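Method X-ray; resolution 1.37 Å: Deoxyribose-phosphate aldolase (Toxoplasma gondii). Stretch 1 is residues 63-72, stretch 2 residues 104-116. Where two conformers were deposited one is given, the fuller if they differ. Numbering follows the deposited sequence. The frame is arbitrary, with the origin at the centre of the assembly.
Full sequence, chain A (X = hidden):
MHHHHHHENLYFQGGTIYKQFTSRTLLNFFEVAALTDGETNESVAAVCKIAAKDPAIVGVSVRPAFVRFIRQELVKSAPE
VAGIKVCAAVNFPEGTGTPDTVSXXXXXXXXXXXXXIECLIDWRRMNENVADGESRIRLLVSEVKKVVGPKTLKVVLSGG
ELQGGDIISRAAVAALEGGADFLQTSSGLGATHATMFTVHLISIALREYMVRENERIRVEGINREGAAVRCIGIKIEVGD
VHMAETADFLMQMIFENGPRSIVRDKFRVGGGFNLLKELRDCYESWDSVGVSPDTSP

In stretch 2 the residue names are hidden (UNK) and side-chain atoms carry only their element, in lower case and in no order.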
ATOM      1  N   ARG A  63      11.648 -24.305 -10.124  1.00 27.31           N
ATOM      2  CA  ARG A  63      12.897 -24.534 -10.848  1.00 27.87           C
ATOM      3  C   ARG A  63      12.613 -24.307 -12.346  1.00 28.38           C
ATOM      4  O   ARG A  63      11.451 -24.399 -12.794  1.00 28.96           O
ATOM      5  CB  ARG A  63      13.423 -25.958 -10.665  1.00 28.89           C
ATOM      6  CG  ARG A  63      13.632 -26.399  -9.258  1.00 29.53           C
ATOM      7  CD  ARG A  63      14.658 -25.574  -8.465  1.00 27.91           C
ATOM      8  NE  ARG A  63      14.864 -26.364  -7.271  1.00 27.34           N
ATOM      9  CZ  ARG A  63      15.728 -27.385  -7.169  1.00 26.98           C
ATOM     10  NH1 ARG A  63      16.636 -27.605  -8.110  1.00 28.83           N
ATOM     11  NH2 ARG A  63      15.718 -28.143  -6.088  1.00 27.30           N
ATOM     12  N   PRO A  64      13.654 -24.011 -13.144  1.00 28.33           N
ATOM     13  CA  PRO A  64      13.478 -23.808 -14.571  1.00 29.65           C
ATOM     14  C   PRO A  64      12.671 -24.927 -15.254  1.00 30.42           C
ATOM     15  O   PRO A  64      11.908 -24.635 -16.171  1.00 32.25           O
ATOM     16  CB  PRO A  64      14.915 -23.730 -15.072  1.00 29.40           C
ATOM     17  CG  PRO A  64      15.627 -23.095 -13.937  1.00 28.26           C
ATOM     18  CD  PRO A  64      15.033 -23.693 -12.722  1.00 27.46           C
ATOM     19  N   ALA A  65      12.785 -26.170 -14.775  1.00 30.23           N
ATOM     20  CA  ALA A  65      12.069 -27.329 -15.369  1.00 31.42           C
ATOM     21  C   ALA A  65      10.549 -27.216 -15.431  1.00 31.87           C
ATOM     22  O   ALA A  65       9.925 -27.939 -16.196  1.00 33.15           O
ATOM     23  CB  ALA A  65      12.437 -28.609 -14.643  1.00 32.96           C
ATOM     24  N   PHE A  66       9.949 -26.332 -14.637  1.00 30.43           N
ATOM     25  CA  PHE A  66       8.482 -26.186 -14.651  1.00 31.12           C
ATOM     26  C   PHE A  66       7.950 -24.881 -15.228  1.00 31.58           C
ATOM     27  O   PHE A  66       6.735 -24.686 -15.257  1.00 32.83           O
ATOM     28  CB  PHE A  66       7.891 -26.457 -13.252  1.00 30.06           C
ATOM     29  CG  PHE A  66       7.958 -27.899 -12.865  1.00 32.17           C
ATOM     30  CD1 PHE A  66       7.028 -28.796 -13.364  1.00 34.55           C
ATOM     31  CD2 PHE A  66       8.965 -28.378 -12.053  1.00 33.68           C
ATOM     32  CE1 PHE A  66       7.091 -30.134 -13.056  1.00 36.83           C
ATOM     33  CE2 PHE A  66       9.033 -29.735 -11.733  1.00 36.09           C
ATOM     34  CZ  PHE A  66       8.093 -30.610 -12.243  1.00 37.00           C
ATOM     35  N   VAL A  67       8.822 -24.021 -15.748  1.00 30.85           N
ATOM     36  CA  VAL A  67       8.400 -22.735 -16.320  1.00 31.46           C
ATOM     37  C   VAL A  67       7.495 -22.948 -17.542  1.00 32.48           C
ATOM     38  O   VAL A  67       6.382 -22.415 -17.606  1.00 34.02           O
ATOM     39  CB  VAL A  67       9.609 -21.818 -16.673  1.00 31.23           C
ATOM     40  CG1 VAL A  67       9.168 -20.529 -17.351  1.00 33.13           C
ATOM     41  CG2 VAL A  67      10.441 -21.501 -15.408  1.00 30.66           C
ATOM     42  N   ARG A  68       7.966 -23.734 -18.514  1.00 33.00           N
ATOM     43  CA  ARG A  68       7.185 -23.995 -19.722  1.00 34.90           C
ATOM     44  C   ARG A  68       5.874 -24.696 -19.403  1.00 35.07           C
ATOM     45  O   ARG A  68       4.847 -24.395 -20.025  1.00 36.55           O
ATOM     46  CB  ARG A  68       7.986 -24.810 -20.741  1.00 36.07           C
ATOM     47  CG  ARG A  68       7.215 -25.123 -22.023  1.00 40.13           C
ATOM     48  CD  ARG A  68       8.127 -25.700 -23.074  1.00 42.69           C
ATOM     49  NE  ARG A  68       9.133 -24.715 -23.439  1.00 46.08           N
ATOM     50  CZ  ARG A  68       9.009 -23.818 -24.419  1.00 49.31           C
ATOM     51  NH1 ARG A  68       7.916 -23.779 -25.166  1.00 52.70           N
ATOM     52  NH2 ARG A  68       9.994 -22.951 -24.649  1.00 49.89           N
ATOM     53  N   PHE A  69       5.902 -25.631 -18.457  1.00 34.69           N
ATOM     54  CA  PHE A  69       4.684 -26.315 -18.036  1.00 35.28           C
ATOM     55  C   PHE A  69       3.612 -25.319 -17.627  1.00 35.19           C
ATOM     56  O   PHE A  69       2.482 -25.378 -18.115  1.00 36.44           O
ATOM     57  CB  PHE A  69       4.936 -27.287 -16.883  1.00 35.30           C
ATOM     58  CG  PHE A  69       3.672 -27.808 -16.260  1.00 36.28           C
ATOM     59  CD1 PHE A  69       2.838 -28.675 -16.963  1.00 38.20           C
ATOM     60  CD2 PHE A  69       3.290 -27.406 -14.986  1.00 36.09           C
ATOM     61  CE1 PHE A  69       1.668 -29.144 -16.390  1.00 39.48           C
ATOM     62  CE2 PHE A  69       2.130 -27.874 -14.412  1.00 37.78           C
ATOM     63  CZ  PHE A  69       1.315 -28.740 -15.109  1.00 39.33           C
ATOM     64  N   ILE A  70       3.974 -24.387 -16.760  1.00 33.72           N
ATOM     65  CA  ILE A  70       3.014 -23.388 -16.299  1.00 33.68           C
ATOM     66  C   ILE A  70       2.528 -22.464 -17.431  1.00 34.64           C
ATOM     67  O   ILE A  70       1.314 -22.244 -17.601  1.00 36.06           O
ATOM     68  CB  ILE A  70       3.616 -22.522 -15.169  1.00 31.83           C
ATOM     69  CG1 ILE A  70       3.854 -23.373 -13.923  1.00 31.86           C
ATOM     70  CG2 ILE A  70       2.667 -21.346 -14.870  1.00 33.28           C
ATOM     71  CD1 ILE A  70       4.736 -22.686 -12.873  1.00 30.65           C
ATOM     72  N   ARG A  71       3.477 -21.953 -18.216  1.00 35.26           N
ATOM     73  CA  ARG A  71       3.202 -20.963 -19.251  1.00 36.79           C
ATOM     74  C   ARG A  71       2.575 -21.449 -20.556  1.00 39.19           C
ATOM     75  O   ARG A  71       1.896 -20.676 -21.242  1.00 41.49           O
ATOM     76  CB  ARG A  71       4.468 -20.164 -19.559  1.00 36.43           C
ATOM     77  CG  ARG A  71       4.790 -19.141 -18.480  1.00 35.74           C
ATOM     78  CD  ARG A  71       3.803 -17.982 -18.584  1.00 38.08           C
ATOM     79  NE  ARG A  71       3.992 -16.930 -17.593  1.00 38.01           N
ATOM     80  CZ  ARG A  71       3.197 -16.671 -16.546  1.00 36.28           C
ATOM     81  NH1 ARG A  71       2.094 -17.376 -16.287  1.00 36.21           N
ATOM     82  NH2 ARG A  71       3.508 -15.659 -15.754  1.00 36.44           N
ATOM     83  N   GLN A  72       2.863 -22.680 -20.963  0.60 40.13           N
ATOM     84  CA  GLN A  72       2.333 -23.198 -22.231  0.60 42.07           C
ATOM     85  C   GLN A  72       1.264 -24.259 -22.108  0.60 42.80           C
ATOM     86  O   GLN A  72       0.426 -24.391 -23.000  0.60 44.67           O
ATOM     87  CB  GLN A  72       3.446 -23.809 -23.077  0.60 42.78           C
ATOM     88  CG  GLN A  72       4.211 -22.848 -23.946  0.60 44.88           C
ATOM     89  CD  GLN A  72       4.948 -23.584 -25.047  0.60 47.55           C
ATOM     90  OE1 GLN A  72       5.320 -24.754 -24.889  0.60 48.78           O
ATOM     91  NE2 GLN A  72       5.163 -22.911 -26.173  0.60 50.08           N
ATOM     92  N   UNK A 104      23.109 -19.747 -18.093  0.50 31.58           N
ATOM     93  CA  UNK A 104      22.412 -20.642 -19.028  0.50 33.09           C
ATOM     94  C   UNK A 104      21.030 -21.074 -18.493  0.50 33.15           C
ATOM     95  O   UNK A 104      20.063 -21.152 -19.259  0.50 34.79           O
ATOM     96  c   UNK A 104      25.414 -22.706 -20.545  0.50 35.32           C
ATOM     97  c   UNK A 104      24.068 -20.980 -21.748  0.50 35.33           C
ATOM     98  c   UNK A 104      23.310 -21.834 -19.430  0.50 33.43           C
ATOM     99  c   UNK A 104      24.497 -21.505 -20.368  0.50 34.69           C
ATOM    100  N   UNK A 105      20.921 -21.335 -17.189  1.00 31.86           N
ATOM    101  CA  UNK A 105      19.620 -21.638 -16.575  1.00 31.89           C
ATOM    102  C   UNK A 105      18.665 -20.454 -16.745  1.00 31.41           C
ATOM    103  O   UNK A 105      17.495 -20.622 -17.085  1.00 32.39           O
ATOM    104  o   UNK A 105      19.321 -23.740 -12.763  1.00 37.76           O
ATOM    105  o   UNK A 105      21.276 -22.827 -12.402  1.00 32.08           O
ATOM    106  c   UNK A 105      19.719 -21.896 -15.079  1.00 31.64           C
ATOM    107  c   UNK A 105      20.549 -23.042 -14.642  1.00 32.27           C
ATOM    108  c   UNK A 105      20.379 -23.224 -13.168  1.00 32.23           C
ATOM    109  N   UNK A 106      19.163 -19.253 -16.453  1.00 30.76           N
ATOM    110  CA  UNK A 106      18.351 -18.036 -16.539  1.00 30.93           C
ATOM    111  C   UNK A 106      17.881 -17.771 -17.962  1.00 32.62           C
ATOM    112  O   UNK A 106      16.719 -17.454 -18.177  1.00 33.10           O
ATOM    113  c   UNK A 106      19.131 -16.842 -15.982  1.00 29.99           C
ATOM    114  N   UNK A 107      18.782 -17.893 -18.927  1.00 33.74           N
ATOM    115  CA  UNK A 107      18.420 -17.678 -20.323  1.00 35.54           C
ATOM    116  C   UNK A 107      17.270 -18.599 -20.736  1.00 35.46           C
ATOM    117  O   UNK A 107      16.286 -18.161 -21.355  1.00 36.72           O
ATOM    118  c   UNK A 107      20.716 -16.876 -21.051  1.00 37.60           C
ATOM    119  c   UNK A 107      19.625 -17.917 -21.266  1.00 36.47           C
ATOM    120  c   UNK A 107      19.184 -17.903 -22.734  1.00 38.77           C
ATOM    121  N   UNK A 108      17.385 -19.874 -20.386  1.00 34.43           N
ATOM    122  CA  UNK A 108      16.352 -20.849 -20.753  1.00 35.06           C
ATOM    123  C   UNK A 108      15.026 -20.597 -20.050  1.00 34.69           C
ATOM    124  O   UNK A 108      13.952 -20.747 -20.643  1.00 35.41           O
ATOM    125  N   UNK A 109      15.089 -20.199 -18.785  1.00 33.62           N
ATOM    126  CA  UNK A 109      13.887 -19.923 -18.026  1.00 33.25           C
ATOM    127  C   UNK A 109      13.136 -18.743 -18.625  1.00 33.87           C
ATOM    128  O   UNK A 109      11.902 -18.779 -18.762  1.00 34.15           O
ATOM    129  c   UNK A 109      14.237 -19.634 -16.578  1.00 31.23           C
ATOM    130  N   UNK A 110      13.878 -17.705 -19.012  1.00 34.76           N
ATOM    131  CA  UNK A 110      13.288 -16.511 -19.604  1.00 35.82           C
ATOM    132  C   UNK A 110      12.665 -16.870 -20.969  1.00 36.82           C
ATOM    133  O   UNK A 110      11.550 -16.452 -21.277  1.00 37.82           O
ATOM    134  c   UNK A 110      14.815 -14.848 -18.376  1.00 35.74           C
ATOM    135  c   UNK A 110      13.732 -14.047 -17.672  1.00 38.32           C
ATOM    136  c   UNK A 110      16.107 -14.036 -18.542  1.00 38.97           C
ATOM    137  c   UNK A 110      14.341 -15.397 -19.733  1.00 36.61           C
ATOM    138  N   UNK A 111      13.346 -17.712 -21.738  1.00 36.99           N
ATOM    139  CA  UNK A 111      12.816 -18.178 -23.030  1.00 39.35           C
ATOM    140  C   UNK A 111      11.491 -18.907 -22.843  1.00 39.30           C
ATOM    141  O   UNK A 111      10.555 -18.740 -23.643  1.00 40.59           O
ATOM    142  c   UNK A 111      15.821 -20.593 -25.314  1.00 51.19           C
ATOM    143  c   UNK A 111      13.415 -19.709 -25.027  1.00 45.47           C
ATOM    144  c   UNK A 111      14.304 -20.896 -25.409  1.00 49.53           C
ATOM    145  n   UNK A 111      16.656 -21.732 -25.812  1.00 53.68           N
ATOM    146  c   UNK A 111      13.813 -19.146 -23.675  1.00 40.27           C
ATOM    147  N   UNK A 112      11.430 -19.732 -21.798  1.00 37.97           N
ATOM    148  CA  UNK A 112      10.245 -20.523 -21.464  1.00 38.49           C
ATOM    149  C   UNK A 112       9.085 -19.726 -20.866  1.00 38.83           C
ATOM    150  O   UNK A 112       8.022 -20.299 -20.642  1.00 39.67           O
ATOM    151  c   UNK A 112      11.502 -22.729 -21.248  1.00 39.48           C
ATOM    152  o   UNK A 112      11.635 -22.668 -22.488  1.00 42.12           O
ATOM    153  o   UNK A 112      12.064 -23.618 -20.564  1.00 40.42           O
ATOM    154  c   UNK A 112      10.627 -21.691 -20.545  1.00 37.97           C
ATOM    155  N   UNK A 113       9.284 -18.428 -20.620  1.00 38.06           N
ATOM    156  CA  UNK A 113       8.227 -17.543 -20.105  1.00 38.07           C
ATOM    157  C   UNK A 113       8.368 -17.003 -18.682  1.00 35.78           C
ATOM    158  O   UNK A 113       7.438 -16.371 -18.174  1.00 36.20           O
ATOM    159  N   UNK A 114       9.508 -17.212 -18.029  1.00 34.66           N
ATOM    160  CA  UNK A 114       9.685 -16.702 -16.663  1.00 32.99           C
ATOM    161  C   UNK A 114       9.659 -15.179 -16.639  1.00 33.07           C
ATOM    162  O   UNK A 114      10.185 -14.528 -17.544  1.00 34.99           O
ATOM    163  c   UNK A 114      10.995 -17.201 -16.096  1.00 31.80           C
ATOM    164  N   UNK A 115       9.054 -14.613 -15.605  1.00 32.34           N
ATOM    165  CA  UNK A 115       8.966 -13.172 -15.446  1.00 31.99           C
ATOM    166  C   UNK A 115      10.083 -12.596 -14.592  1.00 31.20           C
ATOM    167  O   UNK A 115      10.444 -11.430 -14.733  1.00 32.44           O
ATOM    168  o   UNK A 115       6.155 -12.704 -16.627  1.00 37.61           O
ATOM    169  o   UNK A 115       5.856 -14.313 -15.170  1.00 34.15           O
ATOM    170  c   UNK A 115       7.635 -12.818 -14.787  1.00 32.21           C
ATOM    171  c   UNK A 115       6.458 -13.309 -15.577  1.00 32.96           C
ATOM    172  N   UNK A 116      10.601 -13.404 -13.674  0.50 29.91           N
ATOM    173  CA  UNK A 116      11.676 -12.973 -12.768  0.50 29.27           C
ATOM    174  C   UNK A 116      12.619 -14.138 -12.555  0.50 28.06           C
ATOM    175  O   UNK A 116      12.279 -15.287 -12.829  0.50 28.14           O
ATOM    176  o   UNK A 116      10.635 -10.936  -9.146  0.50 29.06           O
ATOM    177  o   UNK A 116       8.747 -10.156  -9.952  0.50 32.69           O
ATOM    178  c   UNK A 116       9.811 -10.799 -10.082  0.50 30.32           C
ATOM    179  c   UNK A 116      11.141 -12.515 -11.402  0.50 29.06           C
ATOM    180  c   UNK A 116      10.115 -11.399 -11.446  0.50 30.72           C
TER
HETATM  181  O   HOH W   1      10.696 -24.846 -18.661  1.00 36.38           O
HETATM  182  O   HOH W   2      11.430 -26.268 -22.261  0.60 41.90           O
HETATM  183  O   HOH W   3       5.744 -14.559 -18.801  1.00 47.51           O

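Position 104 carries four carbons, forked at the second, and lies beyond reach of stretch 1: Leu104, exposed on its helix. Position 105 has three carbons, the third bearing two oxygens. The chain leaves its backbone sideways, but its end comes nearer, and an oxygen lies 3.9 Å from CG of Pro64. This is Glu105, touching the proline ring without bonding to it.

Position 106 has a single carbon, pointing away from stretch 1: Ala106, small and buried. At 107 one carbon carries two more, the fork of Val107, out of reach. Position 108 has no side-chain atoms and is Gly108; nothing in stretch 1 demands this, since a CB would find room.

Position 109 shows one carbon, its CB 4.4 Å from CB of Pro64 and 4.4 Å from CG2 of Val67. It is Ala109, whose short side chain fits where the backbones run close, its CA 5.2 Å from CA of Pro64. Position 110, four carbons forked at the second, points away and is Leu110. Four carbons in a row ending in nitrogen mark 111 as Lys111, an exposed chain that only skirts the contact.

At 112 two carbons end in two oxygens, and the CA-to-CB bond points toward stretch 1. One oxygen sits 2.7 Å from NH2 of Arg68, at the guanidinium edge. This is Asp112, short enough to place its carboxylate there with the CA atoms of Arg68 and Asp112 4.9 Å apart. OD1 forms the salt bridge, while OD2 accepts from water 1, which also donates to Pro64 O and accepts from Arg68 N.

Position 113 has no side chain and a phi of 112°, in a Schellman motif. A CB would jam against the preceding carbonyl oxygen and clash with CG of Arg71, 2.8 Å away, so Gly113 suits both the turn and the neighbour. The single carbon at 114 points away overall, yet CB lies 4.0 Å from CG1 of Val67: Ala114, buried.

Position 115 has two carbons, the second with two oxygens, one of them 2.8 Å from NH2 of Arg71. Asp115 thus forms a second salt bridge through OD2; water 3 links its OD1 with Gly113 O and Arg71 NE. Position 116, three carbons ending in two oxygens, is Glu116, out of reach.

The contact works by packing Val67 against Ala109, Asp112, Gly113 and Ala114 as the helix ends. Pro64 extends the apolar patch, while the Arg68–Asp112 and Arg71–Asp115 salt bridges, supplemented by waters, tie the stretches together.

Stretch 2, residues 104-116: LEAVGALKDGADE
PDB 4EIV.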